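Local coordinates for protein calreticulin, putative (Trypanosoma cruzi, PDB 5HCF) that probably acts as a chaperone of legume-lectin fold, with a globular domain able to bind both carbohydrate and peptide, at residues 88-93 against 227-232; 120-125 against 158-163; 147-152 against 238-243. All coordinates share one frame; numbering follows the deposited sequence.

Contact 1: 88-93 against 227-232; sequences IKLLPS and IVIGDD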
ATOM      1  N   ILE A  88       1.236   1.285   2.937  1.00 34.54           N
ATOM      2  CA  ILE A  88       1.311   2.728   2.728  1.00 35.48           C
ATOM      3  C   ILE A  88      -0.079   3.354   2.793  1.00 36.22           C
ATOM      4  O   ILE A  88      -1.091   2.646   2.771  1.00 34.73           O
ATOM      5  CB  ILE A  88       1.947   3.085   1.369  1.00 36.63           C
ATOM      6  CG1 ILE A  88       0.968   2.773   0.230  1.00 34.74           C
ATOM      7  CG2 ILE A  88       3.263   2.347   1.184  1.00 37.30           C
ATOM      8  CD1 ILE A  88       1.425   3.249  -1.131  1.00 34.80           C
ATOM      9  N   LYS A  89      -0.119   4.682   2.875  1.00 37.06           N
ATOM     10  CA  LYS A  89      -1.379   5.417   2.910  1.00 35.98           C
ATOM     11  C   LYS A  89      -1.405   6.533   1.873  1.00 37.05           C
ATOM     12  O   LYS A  89      -0.387   7.174   1.609  1.00 38.31           O
ATOM     13  CB  LYS A  89      -1.618   6.007   4.301  1.00 35.57           C
ATOM     14  CG  LYS A  89      -1.788   4.975   5.414  1.00 33.08           C
ATOM     15  CD  LYS A  89      -2.001   5.671   6.748  1.00 31.94           C
ATOM     16  CE  LYS A  89      -2.498   4.714   7.807  1.00 29.17           C
ATOM     17  NZ  LYS A  89      -2.725   5.411   9.101  1.00 29.02           N
ATOM     18  N   LEU A  90      -2.580   6.771   1.300  1.00 35.88           N
ATOM     19  CA  LEU A  90      -2.780   7.906   0.406  1.00 37.97           C
ATOM     20  C   LEU A  90      -3.737   8.886   1.082  1.00 39.30           C
ATOM     21  O   LEU A  90      -4.845   8.513   1.467  1.00 40.69           O
ATOM     22  CB  LEU A  90      -3.322   7.446  -0.951  1.00 36.63           C
ATOM     23  CG  LEU A  90      -2.553   6.304  -1.625  1.00 33.92           C
ATOM     24  CD1 LEU A  90      -3.196   5.920  -2.945  1.00 33.01           C
ATOM     25  CD2 LEU A  90      -1.097   6.680  -1.832  1.00 32.34           C
ATOM     26  N   LEU A  91      -3.305  10.135   1.236  1.00 38.11           N
ATOM     27  CA  LEU A  91      -4.036  11.079   2.071  1.00 37.48           C
ATOM     28  C   LEU A  91      -4.374  12.371   1.347  1.00 41.15           C
ATOM     29  O   LEU A  91      -3.586  12.860   0.537  1.00 40.80           O
ATOM     30  CB  LEU A  91      -3.227  11.411   3.327  1.00 36.06           C
ATOM     31  CG  LEU A  91      -2.532  10.262   4.063  1.00 35.01           C
ATOM     32  CD1 LEU A  91      -1.072  10.137   3.651  1.00 33.39           C
ATOM     33  CD2 LEU A  91      -2.644  10.442   5.569  1.00 36.14           C
ATOM     34  N   PRO A  92      -5.559  12.930   1.648  1.00 39.96           N
ATOM     35  CA  PRO A  92      -5.929  14.292   1.248  1.00 40.92           C
ATOM     36  C   PRO A  92      -5.154  15.309   2.082  1.00 43.24           C
ATOM     37  O   PRO A  92      -4.373  14.893   2.939  1.00 43.36           O
ATOM     38  CB  PRO A  92      -7.431  14.350   1.536  1.00 39.33           C
ATOM     39  CG  PRO A  92      -7.635  13.371   2.630  1.00 39.42           C
ATOM     40  CD  PRO A  92      -6.645  12.259   2.385  1.00 39.12           C
ATOM     41  N   SER A  93      -5.354  16.600   1.825  1.00 44.34           N
ATOM     42  CA  SER A  93      -4.581  17.661   2.473  1.00 45.20           C
ATOM     43  C   SER A  93      -4.324  17.422   3.958  1.00 46.28           C
ATOM     44  O   SER A  93      -5.259  17.277   4.746  1.00 46.26           O
ATOM     45  CB  SER A  93      -5.282  19.005   2.296  1.00 45.94           C
ATOM     46  OG  SER A  93      -4.466  20.050   2.787  1.00 44.63           O
ATOM     47  N   ILE A 227       6.958   3.314  -5.235  1.00 36.22           N
ATOM     48  CA  ILE A 227       5.583   3.756  -5.041  1.00 36.36           C
ATOM     49  C   ILE A 227       5.088   4.432  -6.316  1.00 36.99           C
ATOM     50  O   ILE A 227       5.446   5.573  -6.604  1.00 36.65           O
ATOM     51  CB  ILE A 227       5.453   4.713  -3.847  1.00 36.65           C
ATOM     52  CG1 ILE A 227       5.930   4.018  -2.571  1.00 33.47           C
ATOM     53  CG2 ILE A 227       4.012   5.187  -3.691  1.00 32.93           C
ATOM     54  CD1 ILE A 227       5.933   4.905  -1.351  1.00 33.63           C
ATOM     55  N   VAL A 228       4.273   3.710  -7.079  1.00 38.35           N
ATOM     56  CA  VAL A 228       3.766   4.204  -8.355  1.00 39.94           C
ATOM     57  C   VAL A 228       2.271   4.489  -8.303  1.00 38.35           C
ATOM     58  O   VAL A 228       1.499   3.713  -7.745  1.00 37.18           O
ATOM     59  CB  VAL A 228       4.036   3.201  -9.491  1.00 40.71           C
ATOM     60  CG1 VAL A 228       3.628   3.794 -10.826  1.00 42.88           C
ATOM     61  CG2 VAL A 228       5.500   2.796  -9.507  1.00 41.78           C
ATOM     62  N   ILE A 229       1.869   5.612  -8.886  1.00 39.71           N
ATOM     63  CA  ILE A 229       0.458   5.956  -8.985  1.00 40.95           C
ATOM     64  C   ILE A 229       0.147   6.532 -10.367  1.00 43.19           C
ATOM     65  O   ILE A 229       0.871   7.396 -10.869  1.00 44.89           O
ATOM     66  CB  ILE A 229       0.042   6.956  -7.884  1.00 41.65           C
ATOM     67  CG1 ILE A 229       0.478   6.434  -6.511  1.00 40.24           C
ATOM     68  CG2 ILE A 229      -1.465   7.186  -7.904  1.00 41.76           C
ATOM     69  CD1 ILE A 229       0.144   7.356  -5.361  1.00 40.50           C
ATOM     70  N   GLY A 230      -0.931   6.040 -10.976  1.00 41.58           N
ATOM     71  CA  GLY A 230      -1.320   6.445 -12.314  1.00 41.77           C
ATOM     72  C   GLY A 230      -2.773   6.128 -12.633  1.00 42.36           C
ATOM     73  O   GLY A 230      -3.551   5.767 -11.749  1.00 42.17           O
ATOM     74  N   ASP A 231      -3.145   6.268 -13.899  1.00 44.36           N
ATOM     75  CA  ASP A 231      -4.522   6.016 -14.317  1.00 45.87           C
ATOM     76  C   ASP A 231      -4.626   4.914 -15.369  1.00 47.65           C
ATOM     77  O   ASP A 231      -5.690   4.701 -15.947  1.00 49.13           O
ATOM     78  CB  ASP A 231      -5.167   7.305 -14.839  1.00 47.90           C
ATOM     79  CG  ASP A 231      -4.448   7.880 -16.046  1.00 50.88           C
ATOM     80  OD1 ASP A 231      -3.485   7.255 -16.534  1.00 52.12           O
ATOM     81  OD2 ASP A 231      -4.838   8.975 -16.500  1.00 53.07           O
ATOM     82  N   ASP A 232      -3.513   4.234 -15.624  1.00 48.38           N
ATOM     83  CA  ASP A 232      -3.487   3.136 -16.582  1.00 51.00           C
ATOM     84  C   ASP A 232      -2.826   1.905 -15.977  1.00 52.47           C
ATOM     85  O   ASP A 232      -1.709   1.984 -15.467  1.00 55.14           O
ATOM     86  CB  ASP A 232      -2.756   3.549 -17.858  1.00 54.49           C
ATOM     87  CG  ASP A 232      -2.718   2.439 -18.889  1.00 58.33           C
ATOM     88  OD1 ASP A 232      -1.853   1.545 -18.773  1.00 59.12           O
ATOM     89  OD2 ASP A 232      -3.561   2.456 -19.811  1.00 61.12           O
TER
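Ile88 and Leu90 meet Ile227 and Ile229 through methyl groups, with no polar bond between the two segments. Lys89, between the two contact residues of its strand, makes a salt bridge outside the contact, from NZ to Asp214 OD2 on the other face of strand 83-91. Lys89 and Leu91 alternate with Ile88 and Leu90, so they point away from segment 227-232. Leu90 and Ile229 reach toward each other tip to tip, with Leu90 CD2 3.8 Å from Ile229 CD1. Ile88 and Ile227 instead slide past each other in opposite directions. Here Ile88 CD1 lies 4.1 Å from the branch methyl Ile227 CG2. In Ile88 the CG1 branch sits between the backbone N and the carbonyl carbon (chi1 73°), and the chain then extends to bring CD1 to the contact. This is the core of a legume-lectin beta sandwich. Strand 83-91 belongs to the seven-stranded sheet and strand 223-230 to the other one. The two segments run only roughly in the same sense. A gap of 10.1 Å between Leu90 CA and Ile229 CA is filled by side chains from both strands. Strand 69-76 adds to this layer: Phe73 touches both Ile88 and Ile227, Val71 touches Leu90, and Leu69 touches Ile229. Past the strand, Asp232 caps the start of helix 233-243, with OD1 bonded to Glu235 N.

Contact 2: 120-125 against 158-163; sequences VHIILH and YEFFLD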
ATOM      1  N   VAL A 120      -3.416  -8.651   3.778  1.00 33.53           N
ATOM      2  CA  VAL A 120      -3.145  -7.458   2.988  1.00 32.87           C
ATOM      3  C   VAL A 120      -4.256  -6.448   3.224  1.00 31.98           C
ATOM      4  O   VAL A 120      -5.421  -6.726   2.958  1.00 30.72           O
ATOM      5  CB  VAL A 120      -3.031  -7.781   1.483  1.00 31.19           C
ATOM      6  CG1 VAL A 120      -2.738  -6.518   0.686  1.00 28.15           C
ATOM      7  CG2 VAL A 120      -1.963  -8.851   1.243  1.00 30.21           C
ATOM      8  N   HIS A 121      -3.894  -5.269   3.716  1.00 33.76           N
ATOM      9  CA  HIS A 121      -4.885  -4.237   3.983  1.00 31.61           C
ATOM     10  C   HIS A 121      -5.316  -3.558   2.705  1.00 32.47           C
ATOM     11  O   HIS A 121      -4.480  -3.120   1.914  1.00 34.12           O
ATOM     12  CB  HIS A 121      -4.336  -3.171   4.931  1.00 31.25           C
ATOM     13  CG  HIS A 121      -4.219  -3.618   6.353  1.00 32.32           C
ATOM     14  ND1 HIS A 121      -5.305  -4.009   7.101  1.00 34.49           N
ATOM     15  CD2 HIS A 121      -3.140  -3.714   7.168  1.00 31.94           C
ATOM     16  CE1 HIS A 121      -4.902  -4.340   8.316  1.00 34.92           C
ATOM     17  NE2 HIS A 121      -3.595  -4.168   8.381  1.00 33.60           N
ATOM     18  N   ILE A 122      -6.625  -3.477   2.504  1.00 32.14           N
ATOM     19  CA  ILE A 122      -7.173  -2.564   1.517  1.00 31.10           C
ATOM     20  C   ILE A 122      -8.310  -1.814   2.187  1.00 33.14           C
ATOM     21  O   ILE A 122      -9.464  -2.242   2.132  1.00 35.87           O
ATOM     22  CB  ILE A 122      -7.676  -3.278   0.261  1.00 29.26           C
ATOM     23  CG1 ILE A 122      -6.578  -4.161  -0.331  1.00 24.69           C
ATOM     24  CG2 ILE A 122      -8.144  -2.250  -0.763  1.00 31.22           C
ATOM     25  CD1 ILE A 122      -6.989  -4.873  -1.589  1.00 24.14           C
ATOM     26  N   ILE A 123      -7.973  -0.697   2.825  1.00 30.67           N
ATOM     27  CA  ILE A 123      -8.934   0.043   3.634  1.00 31.44           C
ATOM     28  C   ILE A 123      -9.302   1.361   2.963  1.00 33.32           C
ATOM     29  O   ILE A 123      -8.439   2.201   2.692  1.00 33.27           O
ATOM     30  CB  ILE A 123      -8.385   0.322   5.049  1.00 31.35           C
ATOM     31  CG1 ILE A 123      -7.986  -0.988   5.733  1.00 32.31           C
ATOM     32  CG2 ILE A 123      -9.408   1.068   5.887  1.00 30.84           C
ATOM     33  CD1 ILE A 123      -7.531  -0.819   7.165  1.00 32.14           C
ATOM     34  N   LEU A 124     -10.589   1.532   2.692  1.00 33.37           N
ATOM     35  CA  LEU A 124     -11.070   2.728   2.019  1.00 33.70           C
ATOM     36  C   LEU A 124     -11.855   3.602   2.979  1.00 36.16           C
ATOM     37  O   LEU A 124     -12.750   3.125   3.677  1.00 37.79           O
ATOM     38  CB  LEU A 124     -11.945   2.356   0.822  1.00 34.64           C
ATOM     39  CG  LEU A 124     -11.252   1.776  -0.410  1.00 35.65           C
ATOM     40  CD1 LEU A 124     -12.276   1.116  -1.326  1.00 35.64           C
ATOM     41  CD2 LEU A 124     -10.484   2.869  -1.149  1.00 34.81           C
ATOM     42  N   HIS A 125     -11.517   4.884   3.024  1.00 35.63           N
ATOM     43  CA  HIS A 125     -12.310   5.814   3.797  1.00 33.89           C
ATOM     44  C   HIS A 125     -13.490   6.240   2.943  1.00 34.89           C
ATOM     45  O   HIS A 125     -13.319   6.849   1.890  1.00 37.17           O
ATOM     46  CB  HIS A 125     -11.508   7.033   4.238  1.00 33.13           C
ATOM     47  CG  HIS A 125     -12.303   7.980   5.078  1.00 37.33           C
ATOM     48  ND1 HIS A 125     -12.308   7.930   6.457  1.00 38.74           N
ATOM     49  CD2 HIS A 125     -13.158   8.974   4.739  1.00 39.59           C
ATOM     50  CE1 HIS A 125     -13.113   8.860   6.928  1.00 40.45           C
ATOM     51  NE2 HIS A 125     -13.642   9.513   5.905  1.00 42.15           N
ATOM     52  N   TYR A 158     -12.583  -3.454  -9.029  1.00 38.20           N
ATOM     53  CA  TYR A 158     -11.204  -3.348  -8.568  1.00 36.82           C
ATOM     54  C   TYR A 158     -10.430  -4.632  -8.849  1.00 38.54           C
ATOM     55  O   TYR A 158     -11.015  -5.683  -9.122  1.00 39.13           O
ATOM     56  CB  TYR A 158     -11.152  -3.035  -7.076  1.00 35.80           C
ATOM     57  CG  TYR A 158     -11.427  -4.237  -6.203  1.00 36.83           C
ATOM     58  CD1 TYR A 158     -12.727  -4.679  -5.988  1.00 37.66           C
ATOM     59  CD2 TYR A 158     -10.388  -4.939  -5.605  1.00 34.48           C
ATOM     60  CE1 TYR A 158     -12.986  -5.780  -5.189  1.00 36.50           C
ATOM     61  CE2 TYR A 158     -10.637  -6.040  -4.810  1.00 33.51           C
ATOM     62  CZ  TYR A 158     -11.937  -6.456  -4.606  1.00 34.65           C
ATOM     63  OH  TYR A 158     -12.191  -7.554  -3.815  1.00 35.73           O
ATOM     64  N   GLU A 159      -9.109  -4.543  -8.791  1.00 37.74           N
ATOM     65  CA  GLU A 159      -8.283  -5.725  -8.924  1.00 37.41           C
ATOM     66  C   GLU A 159      -6.990  -5.561  -8.138  1.00 36.72           C
ATOM     67  O   GLU A 159      -6.322  -4.530  -8.228  1.00 34.78           O
ATOM     68  CB  GLU A 159      -7.993  -6.009 -10.400  1.00 40.32           C
ATOM     69  CG  GLU A 159      -7.372  -7.377 -10.661  1.00 42.37           C
ATOM     70  CD  GLU A 159      -7.444  -7.774 -12.119  1.00 44.10           C
ATOM     71  OE1 GLU A 159      -7.848  -6.926 -12.945  1.00 45.64           O
ATOM     72  OE2 GLU A 159      -7.105  -8.933 -12.439  1.00 44.24           O
ATOM     73  N   PHE A 160      -6.637  -6.591  -7.374  1.00 37.05           N
ATOM     74  CA  PHE A 160      -5.433  -6.564  -6.552  1.00 35.63           C
ATOM     75  C   PHE A 160      -4.384  -7.536  -7.086  1.00 38.97           C
ATOM     76  O   PHE A 160      -4.664  -8.715  -7.301  1.00 41.62           O
ATOM     77  CB  PHE A 160      -5.769  -6.902  -5.098  1.00 33.29           C
ATOM     78  CG  PHE A 160      -4.569  -7.266  -4.274  1.00 33.85           C
ATOM     79  CD1 PHE A 160      -3.557  -6.345  -4.058  1.00 34.29           C
ATOM     80  CD2 PHE A 160      -4.443  -8.533  -3.729  1.00 33.02           C
ATOM     81  CE1 PHE A 160      -2.446  -6.679  -3.307  1.00 33.76           C
ATOM     82  CE2 PHE A 160      -3.335  -8.873  -2.975  1.00 31.73           C
ATOM     83  CZ  PHE A 160      -2.335  -7.945  -2.767  1.00 32.74           C
ATOM     84  N   PHE A 161      -3.170  -7.035  -7.287  1.00 38.85           N
ATOM     85  CA  PHE A 161      -2.084  -7.852  -7.807  1.00 39.00           C
ATOM     86  C   PHE A 161      -0.991  -8.018  -6.768  1.00 39.08           C
ATOM     87  O   PHE A 161      -0.573  -7.050  -6.132  1.00 37.46           O
ATOM     88  CB  PHE A 161      -1.500  -7.225  -9.076  1.00 40.09           C
ATOM     89  CG  PHE A 161      -2.495  -7.064 -10.183  1.00 42.10           C
ATOM     90  CD1 PHE A 161      -3.398  -6.011 -10.175  1.00 41.85           C
ATOM     91  CD2 PHE A 161      -2.523  -7.960 -11.241  1.00 42.75           C
ATOM     92  CE1 PHE A 161      -4.319  -5.864 -11.190  1.00 43.16           C
ATOM     93  CE2 PHE A 161      -3.438  -7.815 -12.264  1.00 43.10           C
ATOM     94  CZ  PHE A 161      -4.336  -6.766 -12.239  1.00 44.37           C
ATOM     95  N   LEU A 162      -0.524  -9.249  -6.604  1.00 40.86           N
ATOM     96  CA  LEU A 162       0.631  -9.513  -5.762  1.00 40.78           C
ATOM     97  C   LEU A 162       1.737 -10.082  -6.641  1.00 40.78           C
ATOM     98  O   LEU A 162       1.531 -11.078  -7.334  1.00 41.08           O
ATOM     99  CB  LEU A 162       0.272 -10.474  -4.627  1.00 41.85           C
ATOM    100  CG  LEU A 162       1.246 -10.534  -3.449  1.00 43.26           C
ATOM    101  CD1 LEU A 162       0.466 -10.709  -2.154  1.00 42.23           C
ATOM    102  CD2 LEU A 162       2.255 -11.651  -3.624  1.00 46.56           C
ATOM    103  N   ASP A 163       2.895  -9.430  -6.625  1.00 40.66           N
ATOM    104  CA  ASP A 163       4.020  -9.810  -7.477  1.00 42.77           C
ATOM    105  C   ASP A 163       3.630  -9.883  -8.950  1.00 45.60           C
ATOM    106  O   ASP A 163       4.087 -10.761  -9.678  1.00 46.24           O
ATOM    107  CB  ASP A 163       4.599 -11.151  -7.032  1.00 42.50           C
ATOM    108  CG  ASP A 163       5.138 -11.110  -5.624  1.00 41.73           C
ATOM    109  OD1 ASP A 163       5.493 -10.007  -5.157  1.00 42.65           O
ATOM    110  OD2 ASP A 163       5.205 -12.177  -4.985  1.00 41.61           O
TER
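The ring of Phe160 carries this contact, and Val120 and Ile122 both approach it obliquely. Val120 CG1 is 3.8 Å from Phe160 CZ, at the far end of the ring. The same methyl is 4.0 Å from Phe160 CE1, and the second methyl, Val120 CG2, is 4.1 Å from Phe160 CZ. Both valine methyls lie on one side of the ring plane, near its outer end. Ile122 CD1 is on that same side, but it is nearest the base of the side chain, 4.2 Å from Phe160 CB. The two residues of segment 120-125 thus meet the phenylalanine at different points along its length, one at the tip of the ring and one at its root. Phe160 has CG anti to its backbone N (chi1 164°), which turns the ring toward Val120. CB, fixed by the backbone, meets Ile122 CD1. The side chains of Val120 and Phe160 come from opposite directions, and all three residues are buried. No hydrogen bond joins the two segments, so the contact is apolar packing between two layers. A polar tie lies close by, where Trp176 NE1 bonds to Ile122 O. The segments run in roughly opposite senses, and the CA atoms of Ile122 and Phe160 are 9.2 Å apart. Strand 117-126 lies in the seven-stranded sheet beside strand 107-114, whose Phe109 touches Ile122. Strand 157-162 lies in the facing sheet of the lectin sandwich, between strands 145-152 and 165-171. Tyr148 and Lys167 from these two neighbours also touch Phe160.

Contact 3: 147-152 against 238-243; sequences VYTLHI and DLVEKT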
ATOM      1  N   VAL A 147       5.492  -7.224  -4.392  1.00 38.33           N
ATOM      2  CA  VAL A 147       4.867  -6.018  -4.924  1.00 36.68           C
ATOM      3  C   VAL A 147       3.355  -6.054  -4.738  1.00 37.35           C
ATOM      4  O   VAL A 147       2.709  -7.069  -4.999  1.00 38.13           O
ATOM      5  CB  VAL A 147       5.182  -5.842  -6.424  1.00 34.73           C
ATOM      6  CG1 VAL A 147       4.662  -4.498  -6.931  1.00 31.62           C
ATOM      7  CG2 VAL A 147       6.677  -5.979  -6.673  1.00 33.20           C
ATOM      8  N   TYR A 148       2.791  -4.935  -4.297  1.00 36.90           N
ATOM      9  CA  TYR A 148       1.354  -4.851  -4.076  1.00 35.22           C
ATOM     10  C   TYR A 148       0.759  -3.765  -4.956  1.00 37.61           C
ATOM     11  O   TYR A 148       1.114  -2.593  -4.844  1.00 38.48           O
ATOM     12  CB  TYR A 148       1.053  -4.594  -2.600  1.00 30.97           C
ATOM     13  CG  TYR A 148       1.702  -5.617  -1.694  1.00 29.43           C
ATOM     14  CD1 TYR A 148       3.030  -5.483  -1.302  1.00 29.44           C
ATOM     15  CD2 TYR A 148       0.996  -6.729  -1.246  1.00 28.01           C
ATOM     16  CE1 TYR A 148       3.630  -6.417  -0.483  1.00 29.90           C
ATOM     17  CE2 TYR A 148       1.587  -7.667  -0.428  1.00 27.57           C
ATOM     18  CZ  TYR A 148       2.905  -7.509  -0.051  1.00 30.35           C
ATOM     19  OH  TYR A 148       3.503  -8.440   0.766  1.00 31.59           O
ATOM     20  N   THR A 149      -0.145  -4.170  -5.841  1.00 38.79           N
ATOM     21  CA  THR A 149      -0.718  -3.266  -6.828  1.00 38.03           C
ATOM     22  C   THR A 149      -2.237  -3.280  -6.754  1.00 38.56           C
ATOM     23  O   THR A 149      -2.851  -4.342  -6.670  1.00 40.72           O
ATOM     24  CB  THR A 149      -0.281  -3.642  -8.262  1.00 37.11           C
ATOM     25  OG1 THR A 149       1.149  -3.726  -8.330  1.00 37.17           O
ATOM     26  CG2 THR A 149      -0.771  -2.608  -9.254  1.00 35.60           C
ATOM     27  N   LEU A 150      -2.837  -2.095  -6.780  1.00 37.58           N
ATOM     28  CA  LEU A 150      -4.287  -1.965  -6.694  1.00 34.61           C
ATOM     29  C   LEU A 150      -4.837  -1.152  -7.853  1.00 36.41           C
ATOM     30  O   LEU A 150      -4.381  -0.038  -8.119  1.00 38.21           O
ATOM     31  CB  LEU A 150      -4.702  -1.310  -5.376  1.00 31.21           C
ATOM     32  CG  LEU A 150      -6.214  -1.143  -5.201  1.00 28.22           C
ATOM     33  CD1 LEU A 150      -6.905  -2.492  -5.306  1.00 28.91           C
ATOM     34  CD2 LEU A 150      -6.556  -0.462  -3.895  1.00 26.05           C
ATOM     35  N   HIS A 151      -5.818  -1.720  -8.541  1.00 36.07           N
ATOM     36  CA  HIS A 151      -6.538  -1.007  -9.581  1.00 35.43           C
ATOM     37  C   HIS A 151      -7.949  -0.700  -9.114  1.00 37.60           C
ATOM     38  O   HIS A 151      -8.741  -1.615  -8.876  1.00 36.86           O
ATOM     39  CB  HIS A 151      -6.576  -1.818 -10.876  1.00 36.02           C
ATOM     40  CG  HIS A 151      -7.320  -1.145 -11.987  1.00 36.52           C
ATOM     41  ND1 HIS A 151      -7.859  -1.842 -13.054  1.00 37.36           N
ATOM     42  CD2 HIS A 151      -7.627   0.156 -12.202  1.00 34.98           C
ATOM     43  CE1 HIS A 151      -8.455  -1.000 -13.873  1.00 36.72           C
ATOM     44  NE2 HIS A 151      -8.328   0.222 -13.382  1.00 36.68           N
ATOM     45  N   ILE A 152      -8.243   0.589  -8.952  1.00 39.46           N
ATOM     46  CA  ILE A 152      -9.606   1.056  -8.716  1.00 37.98           C
ATOM     47  C   ILE A 152     -10.162   1.640 -10.009  1.00 37.80           C
ATOM     48  O   ILE A 152      -9.734   2.710 -10.447  1.00 39.15           O
ATOM     49  CB  ILE A 152      -9.673   2.117  -7.604  1.00 36.87           C
ATOM     50  CG1 ILE A 152      -9.000   1.598  -6.337  1.00 36.47           C
ATOM     51  CG2 ILE A 152     -11.116   2.502  -7.312  1.00 35.04           C
ATOM     52  CD1 ILE A 152      -9.807   0.555  -5.619  1.00 36.19           C
ATOM     53  N   ASP A 238       3.734  -2.681 -16.500  1.00 50.57           N
ATOM     54  CA  ASP A 238       4.952  -2.622 -17.300  1.00 53.55           C
ATOM     55  C   ASP A 238       6.106  -2.094 -16.460  1.00 52.53           C
ATOM     56  O   ASP A 238       7.237  -2.570 -16.560  1.00 55.11           O
ATOM     57  CB  ASP A 238       4.757  -1.738 -18.531  1.00 56.20           C
ATOM     58  CG  ASP A 238       3.933  -2.411 -19.606  1.00 59.33           C
ATOM     59  OD1 ASP A 238       3.818  -3.657 -19.574  1.00 59.55           O
ATOM     60  OD2 ASP A 238       3.400  -1.693 -20.482  1.00 61.15           O
ATOM     61  N   LEU A 239       5.805  -1.103 -15.629  1.00 48.90           N
ATOM     62  CA  LEU A 239       6.806  -0.488 -14.770  1.00 47.46           C
ATOM     63  C   LEU A 239       7.243  -1.449 -13.666  1.00 49.18           C
ATOM     64  O   LEU A 239       8.369  -1.370 -13.174  1.00 52.36           O
ATOM     65  CB  LEU A 239       6.257   0.804 -14.163  1.00 42.52           C
ATOM     66  CG  LEU A 239       7.260   1.795 -13.575  1.00 42.29           C
ATOM     67  CD1 LEU A 239       8.209   2.276 -14.652  1.00 46.74           C
ATOM     68  CD2 LEU A 239       6.538   2.969 -12.938  1.00 40.90           C
ATOM     69  N   VAL A 240       6.341  -2.352 -13.284  1.00 46.30           N
ATOM     70  CA  VAL A 240       6.639  -3.359 -12.269  1.00 43.95           C
ATOM     71  C   VAL A 240       7.597  -4.406 -12.833  1.00 45.04           C
ATOM     72  O   VAL A 240       8.478  -4.895 -12.129  1.00 44.38           O
ATOM     73  CB  VAL A 240       5.362  -4.054 -11.748  1.00 41.86           C
ATOM     74  CG1 VAL A 240       5.725  -5.238 -10.867  1.00 38.43           C
ATOM     75  CG2 VAL A 240       4.501  -3.075 -10.971  1.00 37.66           C
ATOM     76  N   GLU A 241       7.423  -4.745 -14.106  1.00 47.26           N
ATOM     77  CA  GLU A 241       8.348  -5.646 -14.777  1.00 52.03           C
ATOM     78  C   GLU A 241       9.746  -5.052 -14.823  1.00 52.06           C
ATOM     79  O   GLU A 241      10.732  -5.752 -14.602  1.00 52.18           O
ATOM     80  CB  GLU A 241       7.865  -5.962 -16.192  1.00 57.40           C
ATOM     81  CG  GLU A 241       7.231  -7.333 -16.329  1.00 60.84           C
ATOM     82  CD  GLU A 241       8.238  -8.452 -16.122  1.00 65.13           C
ATOM     83  OE1 GLU A 241       9.402  -8.292 -16.548  1.00 66.32           O
ATOM     84  OE2 GLU A 241       7.866  -9.491 -15.534  1.00 66.95           O
ATOM     85  N   LYS A 242       9.819  -3.758 -15.111  1.00 53.40           N
ATOM     86  CA  LYS A 242      11.095  -3.060 -15.199  1.00 55.63           C
ATOM     87  C   LYS A 242      11.818  -3.015 -13.857  1.00 53.81           C
ATOM     88  O   LYS A 242      13.005  -3.332 -13.768  1.00 55.34           O
ATOM     89  CB  LYS A 242      10.886  -1.630 -15.695  1.00 57.10           C
ATOM     90  CG  LYS A 242      12.168  -0.816 -15.736  1.00 60.33           C
ATOM     91  CD  LYS A 242      11.890   0.665 -15.946  1.00 60.84           C
ATOM     92  CE  LYS A 242      11.396   0.970 -17.344  1.00 62.98           C
ATOM     93  NZ  LYS A 242      11.070   2.417 -17.492  1.00 63.13           N
ATOM     94  N   THR A 243      11.089  -2.614 -12.820  1.00 49.76           N
ATOM     95  CA  THR A 243      11.646  -2.475 -11.480  1.00 48.28           C
ATOM     96  C   THR A 243      11.783  -3.767 -10.671  1.00 49.26           C
ATOM     97  O   THR A 243      12.835  -4.021 -10.080  1.00 55.02           O
ATOM     98  CB  THR A 243      10.803  -1.503 -10.657  1.00 44.15           C
ATOM     99  OG1 THR A 243       9.457  -1.993 -10.590  1.00 42.31           O
ATOM    100  CG2 THR A 243      10.805  -0.134 -11.313  1.00 44.49           C
TER
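Val240 has the most surface buried in this contact, and it packs against Val147 and Thr149. Val147 and Val240 reach toward each other tip to tip, with a distance of 4.1 Å between Val147 CG1 and Val240 CG1. In both valines CG1 is anti to the backbone N, at chi1 of -173° in Val147 and 171° in Val240. These torsions point the two CG1 methyls at each other and leave CG2 of Val240 for Thr149, the next residue on the helix-facing side of the strand. There Val240 CG2 lies 4.3 Å from Thr149 OG1. That approach is packing, not a polar bond. The hydroxyl has its polar partner in Ser72 OG, to which it is hydrogen-bonded, and Ser72 itself touches Val240. A buried threonine can thus sit under a valine with its oxygen satisfied. The strand and helix come close here, with the Val147 and Val240 CA atoms 8.0 Å apart. No hydrogen bond crosses between the segments. Within the helix, Leu239 O accepts from Thr243 N and also from Thr243 OG1, at 2.9 Å, and the two donors come from opposite faces of its carbonyl plane. Helix 233-243 packs on the face of strand 145-152 that points away from the sandwich interior. Tyr148 and Leu150 point the other way and touch Phe109 of strand 107-114. Strand 145-152 is flanked in its sheet by strands 69-76 and 157-162, and Tyr244, just past the helix, also touches Val147.

Overall arrangement
The three contacts lie 12 to 13 Å apart, centre to centre, and all involve the same eight-stranded sheet. Contacts 1 and 2 join that sheet to the seven-stranded one and fill two parts of the sandwich core. Contact 3 lies on its other face, where helix 233-243 covers it. Contact 2 falls wholly within the chain between 93 and 227, while contact 3 alternates with each of the others. Contacts 2 and 3 use adjacent strands, probably bonded at Phe161 N to Thr149 O and at His151 N to Glu159 O. Contacts 1 and 3 meet where Val228 touches Leu239. Distant parts of the chain thus build one lectin-like domain.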